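Side-chain contacts in galactonate dehydratase (PDB 5OLC), which belongs to the enolase superfamily, pairing an N-terminal domain of the mandelate racemase/muconate lactonizing enzyme type with an enolase-like C-terminal barrel domain: residues Thr171-Gly176 and Lys184-Ile189; Tyr257-Phe262 and Leu284-Lys289; Arg264-Asp269 and Gln295-Asp300. All blocks are in the same frame, centred on the assembly; numbering follows the deposited sequence.

Contact 1 of 3, residues Thr171-Gly176 and Lys184-Ile189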
loop_
_atom_site.group_PDB
_atom_site.type_symbol
_atom_site.label_atom_id
_atom_site.label_comp_id
_atom_site.label_asym_id
_atom_site.label_seq_id
_atom_site.Cartn_x
_atom_site.Cartn_y
_atom_site.Cartn_z
ATOM N N THR A 171 -20.245 -33.783 7.568
ATOM C CA THR A 171 -19.490 -34.238 8.737
ATOM C C THR A 171 -18.088 -33.616 8.791
ATOM O O THR A 171 -17.413 -33.531 7.764
ATOM C CB THR A 171 -19.480 -35.781 8.862
ATOM O OG1 THR A 171 -18.836 -36.157 10.080
ATOM C CG2 THR A 171 -18.835 -36.491 7.666
ATOM N N LYS A 172 -17.662 -33.176 9.995
ATOM C CA LYS A 172 -16.344 -32.570 10.215
ATOM C C LYS A 172 -15.399 -33.509 10.963
ATOM O O LYS A 172 -15.645 -33.883 12.117
ATOM C CB LYS A 172 -16.451 -31.208 10.916
ATOM C CG LYS A 172 -15.146 -30.426 10.937
ATOM C CD LYS A 172 -15.266 -29.160 11.750
ATOM C CE LYS A 172 -14.874 -29.335 13.196
ATOM N NZ LYS A 172 -15.142 -28.112 13.991
ATOM N N MET A 173 -14.300 -33.864 10.299
ATOM C CA MET A 173 -13.279 -34.764 10.833
ATOM C C MET A 173 -12.025 -34.033 11.329
ATOM O O MET A 173 -11.649 -32.995 10.771
ATOM C CB MET A 173 -12.930 -35.855 9.809
ATOM C CG MET A 173 -12.343 -35.329 8.519
ATOM S SD MET A 173 -11.704 -36.643 7.480
ATOM C CE MET A 173 -10.277 -37.219 8.496
ATOM N N LYS A 174 -11.386 -34.581 12.383
ATOM C CA LYS A 174 -10.175 -33.995 12.949
ATOM C C LYS A 174 -8.938 -34.583 12.313
ATOM O O LYS A 174 -8.833 -35.801 12.169
ATOM C CB LYS A 174 -10.133 -34.123 14.469
ATOM N N VAL A 175 -8.036 -33.696 11.867
ATOM C CA VAL A 175 -6.758 -34.013 11.226
ATOM C C VAL A 175 -5.600 -33.398 12.043
ATOM O O VAL A 175 -5.829 -32.491 12.850
ATOM C CB VAL A 175 -6.718 -33.631 9.720
ATOM C CG1 VAL A 175 -7.794 -34.360 8.925
ATOM C CG2 VAL A 175 -6.806 -32.125 9.503
ATOM N N GLY A 176 -4.391 -33.918 11.844
ATOM C CA GLY A 176 -3.191 -33.492 12.560
ATOM C C GLY A 176 -2.320 -34.655 12.994
ATOM O O GLY A 176 -1.351 -34.466 13.731
ATOM N N LYS A 184 -4.577 -40.778 4.192
ATOM C CA LYS A 184 -4.932 -42.194 4.247
ATOM C C LYS A 184 -6.349 -42.345 4.840
ATOM O O LYS A 184 -7.150 -43.136 4.330
ATOM C CB LYS A 184 -3.880 -42.945 5.092
ATOM C CG LYS A 184 -4.173 -44.409 5.415
ATOM C CD LYS A 184 -3.512 -44.771 6.738
ATOM C CE LYS A 184 -3.723 -46.204 7.152
ATOM N NZ LYS A 184 -3.415 -46.389 8.597
ATOM N N TYR A 185 -6.654 -41.566 5.902
ATOM C CA TYR A 185 -7.941 -41.587 6.605
ATOM C C TYR A 185 -9.048 -40.799 5.886
ATOM O O TYR A 185 -10.190 -41.264 5.868
ATOM C CB TYR A 185 -7.781 -41.132 8.067
ATOM C CG TYR A 185 -6.996 -42.076 8.963
ATOM C CD1 TYR A 185 -6.767 -43.400 8.595
ATOM C CD2 TYR A 185 -6.532 -41.658 10.207
ATOM C CE1 TYR A 185 -6.055 -44.270 9.420
ATOM C CE2 TYR A 185 -5.834 -42.525 11.050
ATOM C CZ TYR A 185 -5.596 -43.830 10.653
ATOM O OH TYR A 185 -4.898 -44.681 11.480
ATOM N N ILE A 186 -8.711 -39.627 5.281
ATOM C CA ILE A 186 -9.631 -38.778 4.503
ATOM C C ILE A 186 -10.146 -39.590 3.309
ATOM O O ILE A 186 -11.332 -39.522 2.983
ATOM C CB ILE A 186 -9.004 -37.412 4.086
ATOM C CG1 ILE A 186 -8.601 -36.579 5.321
ATOM C CG2 ILE A 186 -9.962 -36.599 3.189
ATOM C CD1 ILE A 186 -7.466 -35.580 5.099
ATOM N N ALA A 187 -9.255 -40.402 2.699
ATOM C CA ALA A 187 -9.584 -41.292 1.585
ATOM C C ALA A 187 -10.595 -42.353 2.025
ATOM O O ALA A 187 -11.541 -42.628 1.289
ATOM C CB ALA A 187 -8.321 -41.962 1.071
ATOM N N ALA A 188 -10.403 -42.916 3.245
ATOM C CA ALA A 188 -11.239 -43.961 3.839
ATOM C C ALA A 188 -12.646 -43.477 4.165
ATOM O O ALA A 188 -13.611 -44.172 3.834
ATOM C CB ALA A 188 -10.574 -44.521 5.084
ATOM N N ILE A 189 -12.762 -42.291 4.798
ATOM C CA ILE A 189 -14.049 -41.701 5.183
ATOM C C ILE A 189 -14.851 -41.300 3.941
ATOM O O ILE A 189 -16.044 -41.606 3.891
ATOM C CB ILE A 189 -13.901 -40.566 6.238
ATOM C CG1 ILE A 189 -15.268 -40.024 6.711
ATOM C CG2 ILE A 189 -12.985 -39.451 5.760
ATOM C CD1 ILE A 189 -15.229 -39.212 8.000
#
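M173, on the strand, reaches across to I186 and I189, which stand one helical turn apart on the helix and receive its sulfur end between them. Its CB already heads for the helix. CG sits between the backbone N and the carbonyl carbon (chi1 62°), and the next torsion is extended, so CB and CG act as a straight stem that carries the thioether over. Neither stem atom meets the helix closely; the touching begins at the sulfur. SD lies 3.5 Å from I189 CG2 and 3.8 Å from I186 CG1. A bend in the last torsion (chi3 -67°) then turns the methyl aside, and CE comes to rest 3.6 Å from I186 CG1. The methionine and I186 cross nearly at right angles, whereas the methionine and I189 run past each other in opposite directions. Strand 170-174, helix 179-193 and strand 198-202 form a beta-alpha-beta crossover of the barrel, and M173 fills the layer between sheet and covering helix. It also touches I201 on the next strand, while I189 reaches L199 there and A160 of helix 154-165. K172, the residue before M173, points the opposite way, and its NZ forms salt bridges with E228 and E337. Just past the strand, V175 extends the apolar strip: its CG1 is 4.0 Å from I186 CD1. The isoleucine thus offers CG1 to the methionine and its terminal methyl to the valine, again at about a right angle. Following V175, G176 N is hydrogen-bonded to OD2 of D182, which ties the loop to the first turns of the same helix.

Contact 2 of 3, residues Tyr257-Phe262 and Leu284-Lys289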
loop_
_atom_site.group_PDB
_atom_site.type_symbol
_atom_site.label_atom_id
_atom_site.label_comp_id
_atom_site.label_asym_id
_atom_site.label_seq_id
_atom_site.Cartn_x
_atom_site.Cartn_y
_atom_site.Cartn_z
ATOM N N TYR A 257 -11.494 -13.051 19.086
ATOM C CA TYR A 257 -12.365 -12.427 20.079
ATOM C C TYR A 257 -12.667 -10.969 19.745
ATOM O O TYR A 257 -11.777 -10.216 19.341
ATOM C CB TYR A 257 -11.708 -12.516 21.477
ATOM C CG TYR A 257 -11.455 -13.929 21.972
ATOM C CD1 TYR A 257 -10.319 -14.636 21.581
ATOM C CD2 TYR A 257 -12.324 -14.540 22.871
ATOM C CE1 TYR A 257 -10.091 -15.942 22.018
ATOM C CE2 TYR A 257 -12.103 -15.841 23.325
ATOM C CZ TYR A 257 -10.985 -16.540 22.894
ATOM O OH TYR A 257 -10.754 -17.812 23.360
ATOM N N LEU A 258 -13.928 -10.576 19.940
ATOM C CA LEU A 258 -14.504 -9.237 19.732
ATOM C C LEU A 258 -14.598 -8.804 18.264
ATOM O O LEU A 258 -14.040 -9.444 17.362
ATOM C CB LEU A 258 -13.795 -8.137 20.569
ATOM C CG LEU A 258 -13.696 -8.350 22.081
ATOM C CD1 LEU A 258 -13.022 -7.163 22.745
ATOM C CD2 LEU A 258 -15.075 -8.569 22.714
ATOM N N LYS A 259 -15.339 -7.702 18.042
ATOM C CA LYS A 259 -15.538 -7.067 16.736
ATOM C C LYS A 259 -14.173 -6.603 16.189
ATOM O O LYS A 259 -13.904 -6.737 14.986
ATOM C CB LYS A 259 -16.539 -5.885 16.843
ATOM C CG LYS A 259 -16.184 -4.776 17.870
ATOM C CD LYS A 259 -17.137 -3.579 17.839
ATOM C CE LYS A 259 -18.166 -3.601 18.934
ATOM N NZ LYS A 259 -17.555 -3.325 20.265
ATOM N N TYR A 260 -13.288 -6.123 17.101
ATOM C CA TYR A 260 -11.963 -5.613 16.759
ATOM C C TYR A 260 -11.051 -6.700 16.252
ATOM O O TYR A 260 -10.275 -6.468 15.324
ATOM C CB TYR A 260 -11.349 -4.885 17.949
ATOM C CG TYR A 260 -12.266 -3.854 18.559
ATOM C CD1 TYR A 260 -12.359 -2.574 18.025
ATOM C CD2 TYR A 260 -12.997 -4.138 19.708
ATOM C CE1 TYR A 260 -13.163 -1.601 18.614
ATOM C CE2 TYR A 260 -13.819 -3.179 20.295
ATOM C CZ TYR A 260 -13.903 -1.911 19.741
ATOM O OH TYR A 260 -14.713 -0.952 20.293
ATOM N N GLY A 261 -11.171 -7.877 16.858
ATOM C CA GLY A 261 -10.406 -9.051 16.481
ATOM C C GLY A 261 -10.828 -9.553 15.117
ATOM O O GLY A 261 -9.977 -9.841 14.271
ATOM N N PHE A 262 -12.148 -9.606 14.887
ATOM C CA PHE A 262 -12.677 -10.042 13.608
ATOM C C PHE A 262 -12.486 -9.039 12.480
ATOM O O PHE A 262 -12.356 -9.469 11.340
ATOM C CB PHE A 262 -14.122 -10.479 13.727
ATOM C CG PHE A 262 -14.166 -11.961 14.002
ATOM C CD1 PHE A 262 -13.933 -12.882 12.980
ATOM C CD2 PHE A 262 -14.357 -12.436 15.292
ATOM C CE1 PHE A 262 -13.949 -14.255 13.237
ATOM C CE2 PHE A 262 -14.374 -13.805 15.550
ATOM C CZ PHE A 262 -14.178 -14.708 14.520
ATOM N N LEU A 284 -23.906 -13.403 22.502
ATOM C CA LEU A 284 -24.806 -13.188 21.370
ATOM C C LEU A 284 -24.739 -11.762 20.859
ATOM O O LEU A 284 -24.798 -11.559 19.641
ATOM C CB LEU A 284 -26.244 -13.586 21.703
ATOM C CG LEU A 284 -26.534 -15.080 21.609
ATOM C CD1 LEU A 284 -27.733 -15.440 22.429
ATOM C CD2 LEU A 284 -26.671 -15.543 20.144
ATOM N N THR A 285 -24.569 -10.780 21.785
ATOM C CA THR A 285 -24.425 -9.362 21.477
ATOM C C THR A 285 -23.254 -9.159 20.575
ATOM O O THR A 285 -23.427 -8.518 19.561
ATOM C CB THR A 285 -24.277 -8.537 22.763
ATOM O OG1 THR A 285 -25.397 -8.781 23.609
ATOM C CG2 THR A 285 -24.079 -7.031 22.502
ATOM N N GLU A 286 -22.063 -9.691 20.909
ATOM C CA GLU A 286 -20.895 -9.461 20.058
ATOM C C GLU A 286 -20.887 -10.304 18.825
ATOM O O GLU A 286 -20.595 -9.731 17.789
ATOM C CB GLU A 286 -19.555 -9.550 20.779
ATOM C CG GLU A 286 -18.507 -8.619 20.176
ATOM C CD GLU A 286 -18.576 -7.158 20.592
ATOM O OE1 GLU A 286 -19.660 -6.696 21.017
ATOM O OE2 GLU A 286 -17.531 -6.472 20.497
ATOM N N VAL A 287 -21.244 -11.620 18.874
ATOM C CA VAL A 287 -21.292 -12.422 17.638
ATOM C C VAL A 287 -22.258 -11.797 16.632
ATOM O O VAL A 287 -21.981 -11.847 15.436
ATOM C CB VAL A 287 -21.521 -13.922 17.847
ATOM C CG1 VAL A 287 -21.653 -14.649 16.508
ATOM C CG2 VAL A 287 -20.368 -14.512 18.643
ATOM N N LYS A 288 -23.324 -11.110 17.107
ATOM C CA LYS A 288 -24.230 -10.372 16.200
ATOM C C LYS A 288 -23.485 -9.186 15.567
ATOM O O LYS A 288 -23.649 -8.929 14.377
ATOM C CB LYS A 288 -25.489 -9.858 16.923
ATOM C CG LYS A 288 -26.815 -10.226 16.237
ATOM C CD LYS A 288 -27.006 -9.643 14.824
ATOM C CE LYS A 288 -28.449 -9.318 14.530
ATOM N NZ LYS A 288 -28.668 -9.061 13.081
ATOM N N LYS A 289 -22.653 -8.482 16.358
ATOM C CA LYS A 289 -21.880 -7.344 15.841
ATOM C C LYS A 289 -20.820 -7.826 14.842
ATOM O O LYS A 289 -20.658 -7.234 13.767
ATOM C CB LYS A 289 -21.316 -6.479 16.976
ATOM C CG LYS A 289 -22.414 -5.781 17.787
ATOM C CD LYS A 289 -21.765 -4.743 18.714
ATOM C CE LYS A 289 -22.626 -3.563 19.090
ATOM N NZ LYS A 289 -23.773 -3.984 19.902
#
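K259 curls around one carboxylate oxygen of E286. K259 NZ and E286 OE2, 3.2 Å apart, form a salt bridge whose hydrogen bond is weak, and the methylene chain follows the same oxygen, with K259 CG 3.4 Å from E286 OE2. Bends in the last two torsions of the lysine (chi3 101°) fold the ammonium back over the glutamate, which itself bends at chi2 (80°) to bring its carboxylate beside the first turn of helix 258-267. L258 CD2 lies 3.9 Å from E286 OE2, an apolar neighbour on the oxygen that the lysine also uses. K289, one turn after E286, runs alongside K259 in the same direction: K289 CD packs 3.8 Å from K259 CE, but K259 NZ and K289 NZ stay 6.3 Å apart.

Behind these side chains, two helices of the barrel's outer layer cross at -31°, their local axes 9.3 Å apart. W86 of helix 82-93 touches both L258 and E286. T285, beside E286, is hydrogen-bonded through OG1 to D110 OD1 and W114 NE1, which links the glutamate's helix to helix 101-120. A second subunit closes the region further: its T296 packs on K259, its T292 on K289, and its E83 takes a salt bridge from K288.

E286 is buried, so its salt bridge to K259 probably works in a poorly solvated place. Two nearby lysines and the nearby N-terminal part of helix 258-267 would probably help keep the carboxylate ionised, and its charge would in turn ease the proximity of the two ammonium groups.

Contact 3 of 3, residues Arg264-Asp269 and Gln295-Asp300; sequences RLFDKD and QTYNVD
F266 lays its CB over one face of the Y297 ring, a CH-pi contact with CB 3.8 Å from the ring centroid and 18° off the normal. With CG beside its own backbone N (chi1 -60°), the phenylalanine ring lies obliquely to the tyrosine: the centroids are 5.6 Å apart, the planes 31° from each other, and F266 CD2 passes 3.9 Å from Y297 CD2. Y297 adopts the same first rotation, its CG next to the backbone N and anti to the carbonyl carbon, which holds its ring against F266 CB. V299 meets the CD1 side of the phenylalanine ring obliquely, its CG2 3.7 Å from F266 CD1. Between Y297 and V299 the chain turns at N298, where a Schellman motif with positive phi ends helix 283-296 and feeds strand 300-301 of the barrel; D300 pairs there through its backbone with A274. D267, though its CB points away from Y297, brings OD1 back to 2.7 Å from Y297 OH, the carboxylate steeply tilted to the ring. That hydrogen bond is weak and not settled, since Y297 OH of a second subunit also lies within weak hydrogen-bonding reach. The carboxylate's stronger partner is K263, which forms a salt bridge with OD2.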
loop_
_atom_site.group_PDB
_atom_site.type_symbol
_atom_site.label_atom_id
_atom_site.label_comp_id
_atom_site.label_asym_id
_atom_site.label_seq_id
_atom_site.Cartn_x
_atom_site.Cartn_y
_atom_site.Cartn_z
ATOM N N ARG A 264 -9.708 -7.181 12.166
ATOM C CA ARG A 264 -8.310 -7.437 11.828
ATOM C C ARG A 264 -8.167 -8.738 11.027
ATOM O O ARG A 264 -7.384 -8.754 10.078
ATOM C CB ARG A 264 -7.386 -7.343 13.065
ATOM C CG ARG A 264 -6.827 -8.644 13.687
ATOM C CD ARG A 264 -5.787 -8.367 14.778
ATOM N NE ARG A 264 -6.348 -7.864 16.051
ATOM C CZ ARG A 264 -6.440 -6.576 16.418
ATOM N NH1 ARG A 264 -6.956 -6.250 17.597
ATOM N NH2 ARG A 264 -6.030 -5.610 15.599
ATOM N N LEU A 265 -8.976 -9.772 11.325
ATOM C CA LEU A 265 -8.938 -11.019 10.562
ATOM C C LEU A 265 -9.428 -10.788 9.123
ATOM O O LEU A 265 -8.795 -11.245 8.169
ATOM C CB LEU A 265 -9.776 -12.114 11.263
ATOM C CG LEU A 265 -9.846 -13.493 10.560
ATOM C CD1 LEU A 265 -8.640 -14.318 10.851
ATOM C CD2 LEU A 265 -11.075 -14.237 10.962
ATOM N N PHE A 266 -10.536 -10.051 8.981
ATOM C CA PHE A 266 -11.141 -9.754 7.687
ATOM C C PHE A 266 -10.315 -8.778 6.839
ATOM O O PHE A 266 -10.361 -8.873 5.605
ATOM C CB PHE A 266 -12.585 -9.219 7.858
ATOM C CG PHE A 266 -13.591 -10.117 8.548
ATOM C CD1 PHE A 266 -13.663 -11.479 8.252
ATOM C CD2 PHE A 266 -14.531 -9.587 9.419
ATOM C CE1 PHE A 266 -14.612 -12.295 8.866
ATOM C CE2 PHE A 266 -15.491 -10.404 10.019
ATOM C CZ PHE A 266 -15.525 -11.753 9.738
ATOM N N ASP A 267 -9.576 -7.837 7.494
ATOM C CA ASP A 267 -8.756 -6.840 6.811
ATOM C C ASP A 267 -7.623 -7.482 6.067
ATOM O O ASP A 267 -7.110 -6.900 5.110
ATOM C CB ASP A 267 -8.188 -5.818 7.806
ATOM C CG ASP A 267 -9.068 -4.621 8.102
ATOM O OD1 ASP A 267 -10.109 -4.464 7.439
ATOM O OD2 ASP A 267 -8.703 -3.832 8.971
ATOM N N LYS A 268 -7.230 -8.682 6.504
ATOM C CA LYS A 268 -6.122 -9.415 5.925
ATOM C C LYS A 268 -6.572 -10.526 4.959
ATOM O O LYS A 268 -5.744 -11.349 4.568
ATOM C CB LYS A 268 -5.191 -9.940 7.034
ATOM C CG LYS A 268 -4.622 -8.869 7.957
ATOM C CD LYS A 268 -3.236 -9.250 8.500
ATOM C CE LYS A 268 -2.072 -8.599 7.761
ATOM N NZ LYS A 268 -1.174 -7.838 8.676
ATOM N N ASP A 269 -7.867 -10.542 4.554
ATOM C CA ASP A 269 -8.453 -11.516 3.604
ATOM C C ASP A 269 -8.048 -13.003 3.895
ATOM O O ASP A 269 -7.785 -13.783 2.967
ATOM C CB ASP A 269 -8.117 -11.105 2.146
ATOM C CG ASP A 269 -9.247 -11.254 1.125
ATOM O OD1 ASP A 269 -10.438 -11.306 1.547
ATOM O OD2 ASP A 269 -8.943 -11.315 -0.100
ATOM N N GLN A 295 -20.754 -9.513 7.190
ATOM C CA GLN A 295 -21.667 -9.070 6.126
ATOM C C GLN A 295 -21.063 -7.965 5.270
ATOM O O GLN A 295 -21.046 -8.089 4.052
ATOM C CB GLN A 295 -23.016 -8.628 6.723
ATOM C CG GLN A 295 -24.061 -8.198 5.700
ATOM C CD GLN A 295 -25.457 -8.548 6.153
ATOM O OE1 GLN A 295 -25.989 -7.997 7.129
ATOM N NE2 GLN A 295 -26.079 -9.491 5.452
ATOM N N THR A 296 -20.588 -6.892 5.907
ATOM C CA THR A 296 -19.935 -5.749 5.272
ATOM C C THR A 296 -18.714 -6.249 4.464
ATOM O O THR A 296 -18.542 -5.847 3.320
ATOM C CB THR A 296 -19.565 -4.732 6.367
ATOM O OG1 THR A 296 -20.707 -4.466 7.178
ATOM C CG2 THR A 296 -18.983 -3.471 5.836
ATOM N N TYR A 297 -17.913 -7.153 5.035
ATOM C CA TYR A 297 -16.744 -7.731 4.369
ATOM C C TYR A 297 -17.111 -8.847 3.398
ATOM O O TYR A 297 -16.223 -9.395 2.750
ATOM C CB TYR A 297 -15.689 -8.218 5.397
ATOM C CG TYR A 297 -14.869 -7.091 5.970
ATOM C CD1 TYR A 297 -13.796 -6.556 5.266
ATOM C CD2 TYR A 297 -15.220 -6.493 7.172
ATOM C CE1 TYR A 297 -13.043 -5.504 5.783
ATOM C CE2 TYR A 297 -14.500 -5.412 7.681
ATOM C CZ TYR A 297 -13.410 -4.924 6.984
ATOM O OH TYR A 297 -12.701 -3.866 7.484
ATOM N N ASN A 298 -18.398 -9.194 3.303
ATOM C CA ASN A 298 -18.898 -10.252 2.416
ATOM C C ASN A 298 -18.157 -11.623 2.625
ATOM O O ASN A 298 -17.670 -12.252 1.680
ATOM C CB ASN A 298 -18.896 -9.774 0.935
ATOM C CG ASN A 298 -19.845 -8.619 0.655
ATOM O OD1 ASN A 298 -21.074 -8.759 0.704
ATOM N ND2 ASN A 298 -19.294 -7.452 0.339
ATOM N N VAL A 299 -18.068 -12.037 3.897
ATOM C CA VAL A 299 -17.454 -13.283 4.380
ATOM C C VAL A 299 -18.538 -14.035 5.108
ATOM O O VAL A 299 -19.203 -13.450 5.969
ATOM C CB VAL A 299 -16.277 -13.066 5.373
ATOM C CG1 VAL A 299 -15.452 -14.340 5.537
ATOM C CG2 VAL A 299 -15.390 -11.889 4.975
ATOM N N ASP A 300 -18.661 -15.347 4.831
ATOM C CA ASP A 300 -19.640 -16.243 5.465
ATOM C C ASP A 300 -19.330 -16.410 6.945
ATOM O O ASP A 300 -18.169 -16.293 7.351
ATOM C CB ASP A 300 -19.628 -17.640 4.815
ATOM C CG ASP A 300 -19.730 -17.662 3.312
ATOM O OD1 ASP A 300 -18.755 -17.239 2.644
ATOM O OD2 ASP A 300 -20.748 -18.180 2.796
#

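Overall arrangement
Contact 1 is a buried, wholly apolar seam between a barrel strand and the helix that follows it, and no other subunit touches it. Contacts 2 and 3 lie about 31 and 28 Å from it, centre to centre. Those two share helices 258-267 and 283-296, following the pair from its N-terminal part to its C-terminal ends, with centres about 12 Å apart. Contact 2 is buried yet built on charge; contact 3 is only partly buried, with an aromatic-aliphatic middle and a polar, exposed margin at D267. Both abut the second subunit, so these helices serve the barrel and the assembly at once, unlike the segments of contact 1.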